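Long-range contacts in 2-oxoadipate dioxygenase/decarboxylase (Pseudomonas putida, PDB 6W1G), which catalyses the iron(II)-dependent decarboxylation and hydroxylation of 2-oxoadipate to D-2-hydroxyglutarate, a step in D-lysine catabolism: residues L56-E61 and F362-G367; D346-M351 and F391-Y396; V116-L121 and A445-R450. One frame throughout, in Å; residues are numbered along the deposited sequence.

How the interactions relate
Interactions 1 and 2 lie on the two-stranded antiparallel sheet of strands 359-363 and 389-393. Their centres are 14 Å apart, and they touch: T59 CG2 is 3.9 Å from E392 CB, and E61 OE1 is 3.4 Å from V395 CB. E392, part of interaction 2, thus also packs on helix 50-59 of interaction 1. Interaction 3 holds helix 440-458 to the start of helix 118-123. Its centre is 16 Å from that of interaction 2, and L394 CD2 packs 3.8 Å from S447 CB. Interactions 1 and 3 do not touch; their nearest atoms are about 6 Å apart. All three lie away from the metal site of H70, H226 and E294, which holds nickel here.

Interaction 1: residues L56-E61 and F362-G367; sequences LRWTGE and FATEKG
W58 lays the six-membered part of its indole beside the ring of F362, but the two barely overlap. Their planes are near parallel, 27° apart, yet the rings are slid past each other, with centroids 5.9 Å apart. The close touch is made by the six-membered ring of the indole: W58 CE3 lies 3.6 Å from F362 CB. CB of W58 points to the strand, and CG stands anti to the carbonyl carbon (chi1 -79°), beside the backbone N. The backbone of the same residue joins in on the same side of the F362 ring: W58 O stands over that face near its rim, 3.4 Å from F362 CE1. T59 adds its CA at F362 CZ, 3.9 Å away.

Further along, W58 CZ3 approaches A363 O at 3.7 Å, near the indole plane, and W58 CH2 meets the methyl CG2 of T364 at 3.9 Å. No hydrogen bond joins the two segments. One face of the indole has R57 NH2 over its rim, a group paired with E54, and H390 also stacks on W58.

Each segment fixes its own turn. T59 OG1 accepts from E61 N in an ST turn. T364 OG1 accepts from G367 N at 2.9 Å and is also bonded to G387 O. The contact thus sets the C-terminal turn of helix 50-59 against the end of strand 359-363, where T364 is the N-cap of helix 365-369: a helix end packed on a two-stranded antiparallel sheet at its strand-to-helix turn.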
loop_
_atom_site.group_PDB
_atom_site.type_symbol
_atom_site.label_atom_id
_atom_site.label_comp_id
_atom_site.label_asym_id
_atom_site.label_seq_id
_atom_site.Cartn_x
_atom_site.Cartn_y
_atom_site.Cartn_z
ATOM N N LEU A 56 4.094 11.228 -15.193
ATOM C CA LEU A 56 4.084 11.655 -13.808
ATOM C C LEU A 56 3.799 13.142 -13.665
ATOM O O LEU A 56 3.237 13.581 -12.646
ATOM C CB LEU A 56 5.422 11.287 -13.156
ATOM C CG LEU A 56 5.778 9.817 -13.122
ATOM C CD1 LEU A 56 7.227 9.624 -12.800
ATOM C CD2 LEU A 56 4.918 9.061 -12.096
ATOM N N ARG A 57 4.148 13.947 -14.666
ATOM C CA ARG A 57 3.775 15.352 -14.660
ATOM C C ARG A 57 2.268 15.534 -14.860
ATOM O O ARG A 57 1.634 16.250 -14.090
ATOM C CB ARG A 57 4.536 16.100 -15.764
ATOM C CG ARG A 57 4.237 17.563 -15.794
ATOM C CD ARG A 57 4.797 18.312 -16.988
ATOM N NE ARG A 57 4.193 17.952 -18.259
ATOM C CZ ARG A 57 3.020 18.396 -18.697
ATOM N NH1 ARG A 57 2.263 19.226 -17.970
ATOM N NH2 ARG A 57 2.606 17.996 -19.879
ATOM N N TRP A 58 1.681 14.845 -15.843
ATOM C CA TRP A 58 0.249 14.988 -16.097
ATOM C C TRP A 58 -0.536 14.714 -14.837
ATOM O O TRP A 58 -1.510 15.410 -14.539
ATOM C CB TRP A 58 -0.237 14.047 -17.200
ATOM C CG TRP A 58 0.074 14.517 -18.572
ATOM C CD1 TRP A 58 0.966 13.993 -19.440
ATOM C CD2 TRP A 58 -0.542 15.623 -19.262
ATOM N NE1 TRP A 58 0.983 14.692 -20.640
ATOM C CE2 TRP A 58 0.065 15.706 -20.528
ATOM C CE3 TRP A 58 -1.531 16.545 -18.923
ATOM C CZ2 TRP A 58 -0.302 16.685 -21.467
ATOM C CZ3 TRP A 58 -1.890 17.506 -19.847
ATOM C CH2 TRP A 58 -1.275 17.565 -21.077
ATOM N N THR A 59 -0.214 13.624 -14.146
ATOM C CA THR A 59 -1.046 13.170 -13.041
ATOM C C THR A 59 -0.691 13.830 -11.722
ATOM O O THR A 59 -1.389 13.618 -10.735
ATOM C CB THR A 59 -0.898 11.667 -12.872
ATOM O OG1 THR A 59 0.444 11.402 -12.497
ATOM C CG2 THR A 59 -1.284 10.884 -14.116
ATOM N N GLY A 60 0.389 14.587 -11.697
ATOM C CA GLY A 60 0.895 15.183 -10.497
ATOM C C GLY A 60 1.675 14.248 -9.614
ATOM O O GLY A 60 2.214 14.700 -8.586
ATOM N N GLU A 61 1.796 12.972 -9.976
ATOM C CA GLU A 61 2.536 12.055 -9.137
ATOM C C GLU A 61 4.001 12.439 -8.990
ATOM O O GLU A 61 4.644 12.031 -8.002
ATOM C CB GLU A 61 2.465 10.641 -9.719
ATOM C CG GLU A 61 1.111 9.989 -9.608
ATOM C CD GLU A 61 1.118 8.720 -10.437
ATOM O OE1 GLU A 61 1.665 7.704 -9.944
ATOM O OE2 GLU A 61 0.608 8.781 -11.582
ATOM N N PHE A 362 -6.960 14.721 -19.124
ATOM C CA PHE A 362 -6.492 16.075 -18.898
ATOM C C PHE A 362 -6.630 16.926 -20.156
ATOM O O PHE A 362 -6.289 16.493 -21.251
ATOM C CB PHE A 362 -5.021 16.059 -18.479
ATOM C CG PHE A 362 -4.769 15.194 -17.272
ATOM C CD1 PHE A 362 -5.054 15.635 -15.990
ATOM C CD2 PHE A 362 -4.307 13.892 -17.420
ATOM C CE1 PHE A 362 -4.861 14.824 -14.895
ATOM C CE2 PHE A 362 -4.126 13.083 -16.307
ATOM C CZ PHE A 362 -4.393 13.541 -15.058
ATOM N N ALA A 363 -7.055 18.178 -19.967
ATOM C CA ALA A 363 -7.003 19.140 -21.052
ATOM C C ALA A 363 -5.558 19.485 -21.375
ATOM O O ALA A 363 -4.770 19.796 -20.481
ATOM C CB ALA A 363 -7.737 20.398 -20.602
ATOM N N THR A 364 -5.217 19.481 -22.643
ATOM C CA THR A 364 -3.888 19.855 -23.072
ATOM C C THR A 364 -3.800 21.350 -23.353
ATOM O O THR A 364 -4.788 22.065 -23.448
ATOM C CB THR A 364 -3.480 19.095 -24.327
ATOM O OG1 THR A 364 -4.288 19.584 -25.379
ATOM C CG2 THR A 364 -3.644 17.594 -24.187
ATOM N N GLU A 365 -2.572 21.822 -23.516
ATOM C CA GLU A 365 -2.383 23.212 -23.904
ATOM C C GLU A 365 -3.081 23.501 -25.230
ATOM O O GLU A 365 -3.713 24.563 -25.396
ATOM C CB GLU A 365 -0.912 23.567 -23.972
ATOM C CG GLU A 365 -0.259 23.606 -22.615
ATOM C CD GLU A 365 1.196 24.026 -22.674
ATOM O OE1 GLU A 365 1.653 24.389 -23.776
ATOM O OE2 GLU A 365 1.862 24.004 -21.621
ATOM N N LYS A 366 -2.953 22.581 -26.187
ATOM C CA LYS A 366 -3.643 22.743 -27.464
ATOM C C LYS A 366 -5.154 22.807 -27.260
ATOM O O LYS A 366 -5.845 23.631 -27.871
ATOM C CB LYS A 366 -3.269 21.589 -28.395
ATOM C CG LYS A 366 -3.930 21.642 -29.754
ATOM C CD LYS A 366 -3.477 20.498 -30.638
ATOM C CE LYS A 366 -4.163 20.506 -31.958
ATOM N NZ LYS A 366 -3.629 19.442 -32.844
ATOM N N GLY A 367 -5.700 21.921 -26.439
ATOM C CA GLY A 367 -7.120 21.954 -26.195
ATOM C C GLY A 367 -7.552 23.242 -25.548
ATOM O O GLY A 367 -8.579 23.807 -25.926
#

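Interaction 2: residues D346-M351 and F391-Y396; sequences DDLAQM and FEALVY
L348 and F391 make the main apolar touch of this contact. L348 CB lies 4.2 Å from F391 CE1. The methyl CD2 of L348 lies 4.5 Å from A393 CB, a looser touch. L348 is modelled in two conformers, so the contacts of its methyls are less certain.

The backbone of the helix supplies the rest of the contact with the ring. L348 O is 4.0 Å from F391 CE1, and A349 CA is 4.2 Å from F391 CZ. Both sit at the ring edge, near its plane. F391 points CB to the helix and holds CG between the backbone N and the carbonyl carbon (chi1 65°). R352 makes a cation-pi contact with the ring, and F359 meets it at a steep angle.

The arrangement is that of a short helix, 348-353, lying against strand 389-393 of a two-stranded antiparallel sheet. F391 and A393, two residues apart, both direct CB to the helix. E392 between them directs CB away, to helix 50-59.

Polar groups take a smaller part. The chain of E392 bends at chi2 (-68°), which turns CD back; E392 OE1 lies 3.9 Å from L348 CD1, a van der Waals touch. The other oxygen, OE2, is bonded to H390.

Capping fixes the start of the helix. D347 is the N-cap, and its OD1 accepts from Q350 N at 3.0 Å with its anti lone pair. M351 N bonds to D347 O at 2.9 Å. Just before the cap, the carboxylate of D346 accepts from the backbone N of R259 and H260.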
loop_
_atom_site.group_PDB
_atom_site.type_symbol
_atom_site.label_atom_id
_atom_site.label_comp_id
_atom_site.label_asym_id
_atom_site.label_seq_id
_atom_site.Cartn_x
_atom_site.Cartn_y
_atom_site.Cartn_z
ATOM N N ASP A 346 -0.548 -4.512 -23.615
ATOM C CA ASP A 346 0.506 -3.650 -23.074
ATOM C C ASP A 346 0.601 -2.378 -23.918
ATOM O O ASP A 346 1.683 -1.855 -24.194
ATOM C CB ASP A 346 1.849 -4.379 -22.955
ATOM C CG ASP A 346 2.840 -3.644 -22.068
ATOM O OD1 ASP A 346 2.418 -2.759 -21.282
ATOM O OD2 ASP A 346 4.055 -3.971 -22.150
ATOM N N ASP A 347 -0.543 -1.911 -24.353
ATOM C CA ASP A 347 -0.711 -0.707 -25.136
ATOM C C ASP A 347 -1.771 0.106 -24.398
ATOM O O ASP A 347 -2.853 -0.397 -24.104
ATOM C CB ASP A 347 -1.161 -1.121 -26.532
ATOM C CG ASP A 347 -1.494 0.046 -27.406
ATOM O OD1 ASP A 347 -2.622 0.516 -27.285
ATOM O OD2 ASP A 347 -0.619 0.461 -28.208
ATOM N N LEU A 348 -1.457 1.347 -24.074
ATOM C CA LEU A 348 -2.367 2.138 -23.232
ATOM C C LEU A 348 -3.696 2.383 -23.922
ATOM O O LEU A 348 -4.757 2.331 -23.277
ATOM C CB LEU A 348 -1.775 3.498 -22.890
ATOM C CG LEU A 348 -0.934 3.692 -21.636
ATOM C CD1 LEU A 348 -0.687 5.176 -21.434
ATOM C CD2 LEU A 348 -1.614 3.082 -20.440
ATOM N N ALA A 349 -3.676 2.667 -25.229
ATOM C CA ALA A 349 -4.928 2.856 -25.938
ATOM C C ALA A 349 -5.852 1.638 -25.842
ATOM O O ALA A 349 -7.081 1.792 -25.747
ATOM C CB ALA A 349 -4.669 3.271 -27.386
ATOM N N GLN A 350 -5.298 0.427 -25.985
ATOM C CA GLN A 350 -6.120 -0.785 -25.900
ATOM C C GLN A 350 -6.569 -1.038 -24.474
ATOM O O GLN A 350 -7.665 -1.529 -24.250
ATOM C CB GLN A 350 -5.348 -1.967 -26.437
ATOM C CG GLN A 350 -5.273 -1.988 -27.933
ATOM C CD GLN A 350 -6.591 -2.296 -28.633
ATOM O OE1 GLN A 350 -7.582 -2.731 -28.056
ATOM N NE2 GLN A 350 -6.581 -2.118 -29.920
ATOM N N MET A 351 -5.706 -0.766 -23.488
ATOM C CA MET A 351 -6.140 -0.898 -22.118
ATOM C C MET A 351 -7.335 -0.005 -21.830
ATOM O O MET A 351 -8.244 -0.380 -21.083
ATOM C CB MET A 351 -4.990 -0.519 -21.175
ATOM C CG MET A 351 -3.811 -1.491 -21.181
ATOM S SD MET A 351 -2.279 -0.893 -20.471
ATOM C CE MET A 351 -2.700 -0.659 -18.759
ATOM N N PHE A 391 -4.548 11.320 -21.872
ATOM C CA PHE A 391 -4.875 10.390 -20.812
ATOM C C PHE A 391 -3.656 9.638 -20.306
ATOM O O PHE A 391 -2.707 9.367 -21.052
ATOM C CB PHE A 391 -6.007 9.432 -21.218
ATOM C CG PHE A 391 -5.669 8.487 -22.341
ATOM C CD1 PHE A 391 -5.140 7.226 -22.106
ATOM C CD2 PHE A 391 -5.911 8.816 -23.636
ATOM C CE1 PHE A 391 -4.890 6.362 -23.179
ATOM C CE2 PHE A 391 -5.620 7.955 -24.686
ATOM C CZ PHE A 391 -5.111 6.734 -24.439
ATOM N N GLU A 392 -3.701 9.300 -19.028
ATOM C CA GLU A 392 -2.718 8.425 -18.403
ATOM C C GLU A 392 -3.450 7.479 -17.482
ATOM O O GLU A 392 -4.520 7.819 -16.968
ATOM C CB GLU A 392 -1.664 9.176 -17.595
ATOM C CG GLU A 392 -0.717 10.107 -18.382
ATOM C CD GLU A 392 0.256 9.396 -19.330
ATOM O OE1 GLU A 392 0.422 8.162 -19.255
ATOM O OE2 GLU A 392 0.889 10.138 -20.129
ATOM N N ALA A 393 -2.868 6.312 -17.230
ATOM C CA ALA A 393 -3.493 5.421 -16.276
ATOM C C ALA A 393 -3.531 6.035 -14.882
ATOM O O ALA A 393 -2.639 6.777 -14.470
ATOM C CB ALA A 393 -2.757 4.089 -16.227
ATOM N N LEU A 394 -4.583 5.685 -14.156
ATOM C CA LEU A 394 -4.741 6.034 -12.752
ATOM C C LEU A 394 -3.912 5.093 -11.907
ATOM O O LEU A 394 -4.118 3.883 -11.993
ATOM C CB LEU A 394 -6.210 5.903 -12.394
ATOM C CG LEU A 394 -6.563 6.231 -10.940
ATOM C CD1 LEU A 394 -6.240 7.630 -10.567
ATOM C CD2 LEU A 394 -8.038 5.886 -10.701
ATOM N N VAL A 395 -3.025 5.629 -11.075
ATOM C CA VAL A 395 -2.123 4.791 -10.284
ATOM C C VAL A 395 -2.880 3.988 -9.249
ATOM O O VAL A 395 -3.779 4.487 -8.563
ATOM C CB VAL A 395 -0.983 5.631 -9.701
ATOM C CG1 VAL A 395 -1.491 6.753 -8.745
ATOM C CG2 VAL A 395 0.066 4.750 -8.997
ATOM N N TYR A 396 -2.446 2.747 -9.087
ATOM C CA TYR A 396 -2.998 1.827 -8.096
ATOM C C TYR A 396 -2.491 2.188 -6.720
ATOM O O TYR A 396 -1.276 2.318 -6.510
ATOM C CB TYR A 396 -2.534 0.429 -8.492
ATOM C CG TYR A 396 -3.189 -0.687 -7.683
ATOM C CD1 TYR A 396 -4.567 -0.828 -7.689
ATOM C CD2 TYR A 396 -2.440 -1.596 -6.965
ATOM C CE1 TYR A 396 -5.203 -1.868 -7.004
ATOM C CE2 TYR A 396 -3.044 -2.644 -6.292
ATOM C CZ TYR A 396 -4.446 -2.751 -6.304
ATOM O OH TYR A 396 -5.136 -3.754 -5.671
#

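Interaction 3: residues V116-L121 and A445-R450; sequences VHEQSL and AQSERR
E118 turns CG between its backbone N and carbonyl carbon (chi1 57°) and then bends at chi2, and its carboxylate comes to face R450. R450 bends at chi3 (-69°), which carries NE round to meet it. The grip is side-on and two-pronged: R450 NH2 donates to E118 OE1 at 2.7 Å, and R450 NE donates to E118 OE2 at 2.8 Å. Both bonds are nearly straight. Both arrive on the syn side of the carboxylate, and the two flat groups are nearly coplanar. S447 is modelled in two conformers; in the one described its OG donates to the anti side of E118 OE1 at 2.9 Å, so this bond is less certain than the salt bridge.

The guanidinium is also covered on both faces. H117 stacks on one face, planes 19° apart, with CD2 of H117 3.4 Å from CZ of R450. Over the opposite face lies Q446 O. A water links V116 O to R450 NH2, 2.8 Å from each.

H117 is the N-cap of helix 118-123. Its ND1 accepts from Q119 N, in the ring plane, at 2.9 Å. An alanine in place of E118 would probably leave R450 NE and NH2 without their carboxylate mate and the guanidinium freer to turn.

The contact joins the first turn of helix 118-123 to the middle of helix 440-458. The paired charges, close to a helix N-terminus, are likely to keep E118 ionised. With ND1 used as an acceptor, H117 is probably neutral, which suits a ring stacked on a cation.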
loop_
_atom_site.group_PDB
_atom_site.type_symbol
_atom_site.label_atom_id
_atom_site.label_comp_id
_atom_site.label_asym_id
_atom_site.label_seq_id
_atom_site.Cartn_x
_atom_site.Cartn_y
_atom_site.Cartn_z
ATOM N N VAL A 116 -8.488 8.719 -0.128
ATOM C CA VAL A 116 -9.305 8.151 -1.200
ATOM C C VAL A 116 -9.427 9.017 -2.452
ATOM O O VAL A 116 -9.778 8.496 -3.526
ATOM C CB VAL A 116 -10.686 7.710 -0.687
ATOM C CG1 VAL A 116 -10.536 6.674 0.452
ATOM C CG2 VAL A 116 -11.534 8.909 -0.327
ATOM N N HIS A 117 -9.159 10.292 -2.374
ATOM C CA HIS A 117 -9.396 11.235 -3.452
ATOM C C HIS A 117 -8.031 11.612 -4.012
ATOM O O HIS A 117 -7.090 11.821 -3.225
ATOM C CB HIS A 117 -10.108 12.439 -2.890
ATOM C CG HIS A 117 -10.514 13.463 -3.867
ATOM N ND1 HIS A 117 -9.616 14.299 -4.498
ATOM C CD2 HIS A 117 -11.746 13.883 -4.243
ATOM C CE1 HIS A 117 -10.281 15.185 -5.216
ATOM N NE2 HIS A 117 -11.576 14.957 -5.073
ATOM N N GLU A 118 -7.935 11.736 -5.331
ATOM C CA GLU A 118 -6.659 12.053 -5.967
ATOM C C GLU A 118 -5.987 13.299 -5.438
ATOM O O GLU A 118 -4.757 13.345 -5.398
ATOM C CB GLU A 118 -6.826 12.167 -7.484
ATOM C CG GLU A 118 -7.851 13.198 -7.967
ATOM C CD GLU A 118 -9.306 12.729 -7.944
ATOM O OE1 GLU A 118 -9.603 11.604 -7.549
ATOM O OE2 GLU A 118 -10.194 13.541 -8.296
ATOM N N GLN A 119 -6.733 14.328 -5.043
ATOM C CA GLN A 119 -6.068 15.524 -4.542
ATOM C C GLN A 119 -5.469 15.268 -3.160
ATOM O O GLN A 119 -4.397 15.760 -2.840
ATOM C CB GLN A 119 -7.021 16.705 -4.485
ATOM C CG GLN A 119 -6.361 18.002 -3.947
ATOM C CD GLN A 119 -5.000 18.352 -4.590
ATOM O OE1 GLN A 119 -4.827 18.235 -5.803
ATOM N NE2 GLN A 119 -4.033 18.803 -3.759
ATOM N N SER A 120 -6.166 14.519 -2.327
ATOM C CA SER A 120 -5.617 14.131 -1.027
ATOM C C SER A 120 -4.378 13.266 -1.210
ATOM O O SER A 120 -3.355 13.465 -0.530
ATOM C CB SER A 120 -6.634 13.352 -0.217
ATOM O OG SER A 120 -7.887 13.981 -0.170
ATOM N N LEU A 121 -4.472 12.272 -2.111
ATOM C CA LEU A 121 -3.371 11.368 -2.400
ATOM C C LEU A 121 -2.172 12.142 -2.908
ATOM O O LEU A 121 -1.026 11.754 -2.669
ATOM C CB LEU A 121 -3.843 10.318 -3.393
ATOM C CG LEU A 121 -4.864 9.355 -2.839
ATOM C CD1 LEU A 121 -5.683 8.646 -3.894
ATOM C CD2 LEU A 121 -4.167 8.322 -1.966
ATOM N N ALA A 445 -13.178 4.473 -10.002
ATOM C CA ALA A 445 -14.156 4.948 -10.969
ATOM C C ALA A 445 -14.501 6.402 -10.718
ATOM O O ALA A 445 -14.682 7.178 -11.672
ATOM C CB ALA A 445 -15.406 4.066 -10.964
ATOM N N GLN A 446 -14.610 6.776 -9.459
ATOM C CA GLN A 446 -14.894 8.167 -9.114
ATOM C C GLN A 446 -13.769 9.103 -9.507
ATOM O O GLN A 446 -14.005 10.209 -10.005
ATOM C CB GLN A 446 -15.214 8.328 -7.620
ATOM C CG GLN A 446 -16.509 7.715 -7.216
ATOM C CD GLN A 446 -16.823 7.883 -5.753
ATOM O OE1 GLN A 446 -15.983 7.680 -4.904
ATOM N NE2 GLN A 446 -18.032 8.279 -5.463
ATOM N N SER A 447 -12.530 8.703 -9.304
ATOM C CA SER A 447 -11.375 9.499 -9.736
ATOM C C SER A 447 -11.391 9.726 -11.241
ATOM O O SER A 447 -11.150 10.853 -11.733
ATOM C CB SER A 447 -10.041 8.792 -9.432
ATOM O OG SER A 447 -9.661 8.720 -8.078
ATOM N N GLU A 448 -11.644 8.650 -12.003
ATOM C CA GLU A 448 -11.720 8.785 -13.451
ATOM C C GLU A 448 -12.820 9.765 -13.841
ATOM O O GLU A 448 -12.604 10.677 -14.668
ATOM C CB GLU A 448 -11.965 7.385 -14.025
ATOM C CG GLU A 448 -12.107 7.300 -15.511
ATOM C CD GLU A 448 -12.259 5.851 -15.959
ATOM O OE1 GLU A 448 -13.300 5.262 -15.678
ATOM O OE2 GLU A 448 -11.313 5.272 -16.534
ATOM N N ARG A 449 -13.998 9.632 -13.243
ATOM C CA ARG A 449 -15.107 10.509 -13.566
ATOM C C ARG A 449 -14.797 11.956 -13.235
ATOM O O ARG A 449 -15.134 12.859 -14.017
ATOM C CB ARG A 449 -16.351 10.028 -12.827
ATOM C CG ARG A 449 -17.581 10.852 -13.055
ATOM C CD ARG A 449 -18.891 10.032 -12.861
ATOM N NE ARG A 449 -18.893 9.121 -11.743
ATOM C CZ ARG A 449 -19.747 9.156 -10.720
ATOM N NH1 ARG A 449 -20.708 10.076 -10.638
ATOM N NH2 ARG A 449 -19.620 8.255 -9.775
ATOM N N ARG A 450 -14.209 12.214 -12.065
ATOM C CA ARG A 450 -13.877 13.597 -11.721
ATOM C C ARG A 450 -12.921 14.175 -12.746
ATOM O O ARG A 450 -13.017 15.351 -13.099
ATOM C CB ARG A 450 -13.256 13.659 -10.332
ATOM C CG ARG A 450 -14.313 13.488 -9.213
ATOM C CD ARG A 450 -13.741 13.898 -7.838
ATOM N NE ARG A 450 -12.745 12.911 -7.455
ATOM C CZ ARG A 450 -12.971 11.809 -6.705
ATOM N NH1 ARG A 450 -14.133 11.557 -6.159
ATOM N NH2 ARG A 450 -12.028 10.973 -6.521
HETATM O O HOH W 1 -11.893 8.436 -5.284
#